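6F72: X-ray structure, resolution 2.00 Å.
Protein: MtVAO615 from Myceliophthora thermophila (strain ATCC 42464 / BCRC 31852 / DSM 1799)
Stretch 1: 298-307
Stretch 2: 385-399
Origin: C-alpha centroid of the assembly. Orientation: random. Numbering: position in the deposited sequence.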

# COMPACT_ATOMS: atom_id res chain seq x y z
N ARG A 298 -19.33 0.35 14.53
CA ARG A 298 -19.65 1.28 15.62
C ARG A 298 -18.39 1.73 16.36
O ARG A 298 -17.57 0.90 16.76
CB ARG A 298 -20.68 0.67 16.58
CG ARG A 298 -21.30 1.67 17.57
CD ARG A 298 -22.10 2.76 16.85
NE ARG A 298 -22.74 3.72 17.77
CZ ARG A 298 -22.16 4.83 18.24
NH1 ARG A 298 -20.91 5.14 17.91
NH2 ARG A 298 -22.83 5.63 19.05
N ASP A 299 -18.24 3.04 16.51
CA ASP A 299 -17.10 3.62 17.21
C ASP A 299 -17.35 3.64 18.71
O ASP A 299 -18.47 3.40 19.16
CB ASP A 299 -16.82 5.03 16.67
CG ASP A 299 -15.41 5.52 16.96
OD1 ASP A 299 -14.50 4.73 17.31
OD2 ASP A 299 -15.21 6.74 16.82
N GLY A 300 -16.31 3.90 19.48
CA GLY A 300 -16.39 4.03 20.92
C GLY A 300 -14.98 4.23 21.45
O GLY A 300 -14.04 4.32 20.66
N ILE A 301 -14.87 4.31 22.77
CA ILE A 301 -13.60 4.33 23.50
C ILE A 301 -12.53 3.42 22.86
O ILE A 301 -12.83 2.29 22.48
CB ILE A 301 -13.88 4.02 25.01
CG1 ILE A 301 -13.93 5.31 25.85
CG2 ILE A 301 -12.91 3.03 25.64
CD1 ILE A 301 -15.22 6.09 25.74
N VAL A 302 -11.32 3.94 22.68
CA VAL A 302 -10.18 3.16 22.18
C VAL A 302 -9.00 3.29 23.14
O VAL A 302 -8.49 4.40 23.36
CB VAL A 302 -9.76 3.54 20.73
CG1 VAL A 302 -8.56 2.70 20.27
CG2 VAL A 302 -10.90 3.34 19.75
N GLY A 303 -8.59 2.16 23.71
CA GLY A 303 -7.41 2.10 24.57
C GLY A 303 -6.11 2.15 23.77
O GLY A 303 -6.00 1.54 22.70
N GLY A 304 -5.13 2.86 24.30
CA GLY A 304 -3.87 3.04 23.60
C GLY A 304 -2.69 3.03 24.54
O GLY A 304 -2.84 3.24 25.74
N THR A 305 -1.51 2.76 23.98
CA THR A 305 -0.27 2.90 24.72
C THR A 305 0.94 3.07 23.83
O THR A 305 0.96 2.61 22.68
CB THR A 305 -0.01 1.72 25.70
OG1 THR A 305 1.00 2.11 26.63
CG2 THR A 305 0.42 0.43 24.96
N LEU A 306 1.94 3.75 24.38
CA LEU A 306 3.32 3.57 23.98
C LEU A 306 3.88 2.48 24.90
O LEU A 306 3.68 2.51 26.12
CB LEU A 306 4.13 4.87 24.13
CG LEU A 306 5.52 4.95 23.48
CD1 LEU A 306 5.83 6.38 23.07
CD2 LEU A 306 6.63 4.42 24.38
N LEU A 307 4.56 1.52 24.29
CA LEU A 307 5.33 0.52 25.02
C LEU A 307 6.70 0.36 24.38
O LEU A 307 6.82 -0.17 23.27
CB LEU A 307 4.57 -0.81 25.09
CG LEU A 307 5.27 -2.09 25.59
CD1 LEU A 307 5.83 -1.94 27.00
CD2 LEU A 307 4.31 -3.27 25.50
N PRO A 385 0.16 4.52 28.89
CA PRO A 385 -1.20 4.16 28.55
C PRO A 385 -2.08 5.39 28.44
O PRO A 385 -1.80 6.41 29.08
CB PRO A 385 -1.67 3.31 29.74
CG PRO A 385 -0.47 3.08 30.59
CD PRO A 385 0.43 4.24 30.31
N ARG A 386 -3.12 5.29 27.62
CA ARG A 386 -4.18 6.31 27.53
C ARG A 386 -5.48 5.67 27.05
O ARG A 386 -5.49 4.49 26.67
CB ARG A 386 -3.77 7.50 26.62
CG ARG A 386 -3.51 7.17 25.15
CD ARG A 386 -3.17 8.39 24.29
NE ARG A 386 -1.91 8.99 24.70
CZ ARG A 386 -1.79 10.12 25.40
NH1 ARG A 386 -2.85 10.82 25.76
NH2 ARG A 386 -0.58 10.55 25.73
N VAL A 387 -6.56 6.45 27.10
CA VAL A 387 -7.84 6.07 26.52
C VAL A 387 -8.33 7.25 25.66
O VAL A 387 -8.50 8.36 26.17
CB VAL A 387 -8.90 5.71 27.60
CG1 VAL A 387 -10.26 5.42 26.97
CG2 VAL A 387 -8.46 4.51 28.44
N SER A 388 -8.55 7.00 24.37
CA SER A 388 -9.15 8.00 23.47
C SER A 388 -10.67 7.82 23.43
O SER A 388 -11.17 6.71 23.56
CB SER A 388 -8.54 7.89 22.07
OG SER A 388 -7.12 7.85 22.12
N THR A 389 -11.39 8.93 23.26
CA THR A 389 -12.86 8.95 23.19
C THR A 389 -13.38 8.18 21.98
O THR A 389 -14.43 7.54 22.04
CB THR A 389 -13.38 10.40 23.13
OG1 THR A 389 -12.69 11.19 24.10
CG2 THR A 389 -14.89 10.47 23.41
N ASN A 390 -12.62 8.24 20.89
CA ASN A 390 -13.01 7.66 19.61
C ASN A 390 -11.78 7.11 18.91
O ASN A 390 -10.65 7.27 19.40
CB ASN A 390 -13.69 8.73 18.76
CG ASN A 390 -12.82 9.95 18.56
OD1 ASN A 390 -11.97 9.98 17.68
ND2 ASN A 390 -13.02 10.96 19.40
N TYR A 391 -11.99 6.47 17.76
CA TYR A 391 -10.88 5.91 16.99
C TYR A 391 -10.01 6.96 16.30
O TYR A 391 -8.78 6.83 16.33
CB TYR A 391 -11.38 4.92 15.95
CG TYR A 391 -10.28 4.33 15.08
CD1 TYR A 391 -9.22 3.61 15.64
CD2 TYR A 391 -10.31 4.49 13.70
CE1 TYR A 391 -8.21 3.08 14.85
CE2 TYR A 391 -9.32 3.95 12.89
CZ TYR A 391 -8.28 3.25 13.47
OH TYR A 391 -7.31 2.72 12.65
N TYR A 392 -10.65 7.95 15.66
CA TYR A 392 -9.96 9.03 14.94
C TYR A 392 -8.88 9.64 15.84
O TYR A 392 -7.71 9.70 15.44
CB TYR A 392 -10.95 10.09 14.45
CG TYR A 392 -10.38 11.13 13.48
CD1 TYR A 392 -9.64 12.23 13.95
CD2 TYR A 392 -10.60 11.03 12.09
CE1 TYR A 392 -9.13 13.19 13.07
CE2 TYR A 392 -10.09 11.97 11.21
CZ TYR A 392 -9.36 13.05 11.70
OH TYR A 392 -8.84 13.99 10.84
N ASP A 393 -9.27 10.04 17.05
CA ASP A 393 -8.35 10.58 18.06
C ASP A 393 -7.20 9.67 18.38
O ASP A 393 -6.06 10.14 18.44
CB ASP A 393 -9.09 10.90 19.36
CG ASP A 393 -9.92 12.16 19.24
OD1 ASP A 393 -9.99 12.75 18.14
OD2 ASP A 393 -10.51 12.54 20.27
N HIS A 394 -7.49 8.38 18.60
CA HIS A 394 -6.46 7.36 18.85
C HIS A 394 -5.48 7.28 17.69
O HIS A 394 -4.26 7.33 17.91
CB HIS A 394 -7.10 5.99 19.11
CG HIS A 394 -6.12 4.86 19.08
ND1 HIS A 394 -5.38 4.49 20.18
CD2 HIS A 394 -5.77 4.00 18.09
CE1 HIS A 394 -4.62 3.46 19.87
NE2 HIS A 394 -4.83 3.14 18.60
N PHE A 395 -6.01 7.16 16.47
CA PHE A 395 -5.21 7.06 15.26
C PHE A 395 -4.19 8.21 15.15
O PHE A 395 -3.00 7.96 14.97
CB PHE A 395 -6.09 7.01 14.00
CG PHE A 395 -5.32 6.70 12.76
CD1 PHE A 395 -4.70 7.72 12.03
CD2 PHE A 395 -5.16 5.38 12.33
CE1 PHE A 395 -3.95 7.43 10.89
CE2 PHE A 395 -4.43 5.08 11.18
CZ PHE A 395 -3.81 6.11 10.47
N PHE A 396 -4.68 9.44 15.26
CA PHE A 396 -3.82 10.61 15.03
C PHE A 396 -2.96 11.03 16.23
O PHE A 396 -1.98 11.78 16.05
CB PHE A 396 -4.59 11.77 14.38
CG PHE A 396 -4.92 11.53 12.93
CD1 PHE A 396 -3.91 11.51 11.95
CD2 PHE A 396 -6.23 11.30 12.53
CE1 PHE A 396 -4.22 11.28 10.61
CE2 PHE A 396 -6.54 11.06 11.19
CZ PHE A 396 -5.54 11.06 10.23
N THR A 397 -3.28 10.53 17.42
CA THR A 397 -2.36 10.63 18.56
C THR A 397 -1.07 9.90 18.20
O THR A 397 0.02 10.46 18.34
CB THR A 397 -2.95 10.01 19.85
OG1 THR A 397 -4.23 10.58 20.12
CG2 THR A 397 -2.03 10.27 21.05
N TYR A 398 -1.21 8.67 17.69
CA TYR A 398 -0.06 7.79 17.43
C TYR A 398 0.56 7.90 16.03
O TYR A 398 1.77 7.65 15.87
CB TYR A 398 -0.41 6.34 17.77
CG TYR A 398 -0.63 6.16 19.26
CD1 TYR A 398 0.45 6.11 20.15
CD2 TYR A 398 -1.92 6.08 19.79
CE1 TYR A 398 0.25 5.97 21.52
CE2 TYR A 398 -2.14 5.94 21.15
CZ TYR A 398 -1.05 5.89 22.01
OH TYR A 398 -1.26 5.75 23.36
N LEU A 399 -0.25 8.28 15.04
CA LEU A 399 0.18 8.21 13.64
C LEU A 399 -0.09 9.52 12.89
O LEU A 399 -0.16 9.56 11.65
CB LEU A 399 -0.45 6.98 12.94
CG LEU A 399 -0.41 5.60 13.65
CD1 LEU A 399 -1.41 4.63 13.05
CD2 LEU A 399 0.96 4.95 13.69
O HOH W 1 -13.42 7.86 15.20
O HOH W 2 -5.89 5.53 22.78

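How does the start of stretch 2 attach to stretch 1? Residues 385-388 run antiparallel to strand 302-307. Pro385 pairs with Thr305 at a non-hydrogen-bonded position, and its CA makes a CA-H...O contact with Gly304 O at 3.4 Å. Arg386 then forms a two-way pair with Gly304: Arg386 N donates to Gly304 O at 2.8 Å, and Gly304 N donates to Arg386 O at 2.9 Å.

What follows along the strand? Val387 lies opposite Gly303 in a non-hydrogen-bonded pair, and its CG1 meets Ile301 CG2 at 3.8 Å, a small apolar contact. Ser388 restores the bonding, with Ser388 N to Val302 O at 2.8 Å and Val302 N to Ser388 O at 2.9 Å. Water 2 links the strand pair to the helix, lying 2.9 Å from Val302 O, to which it donates, 2.7 Å from Ser388 OG and 2.8 Å from His394 ND1.

How is the turn into the helix held? Asn390, at the N-cap just before the helix, caps it, its OD1 accepting from Asp393 N at 2.8 Å. Asp299 supplies a carboxylate from stretch 1: Tyr391 N donates to Asp299 OD1 at 3.1 Å, and more weakly to Asp299 OD2 at 3.4 Å. Amides in a helix's first turn lack intrahelical carbonyl partners, and water 1 serves the next one, accepting from Tyr392 N at 2.8 Å while donating to Asp299 OD2 at 2.7 Å.

Why can the helix pack so closely on the strand? Val302 CG1 sits over the His394 ring face, 3.6 Å from the ring centroid, in a CH-pi contact. Beyond it, Gly304 leaves space for two rings: its CA lies 3.8 Å from His394 CE1, and its C lies 3.3 Å from Tyr398 OH. A beta carbon on Gly304 would clash with Tyr398 CE2, so the bare backbone fits this site.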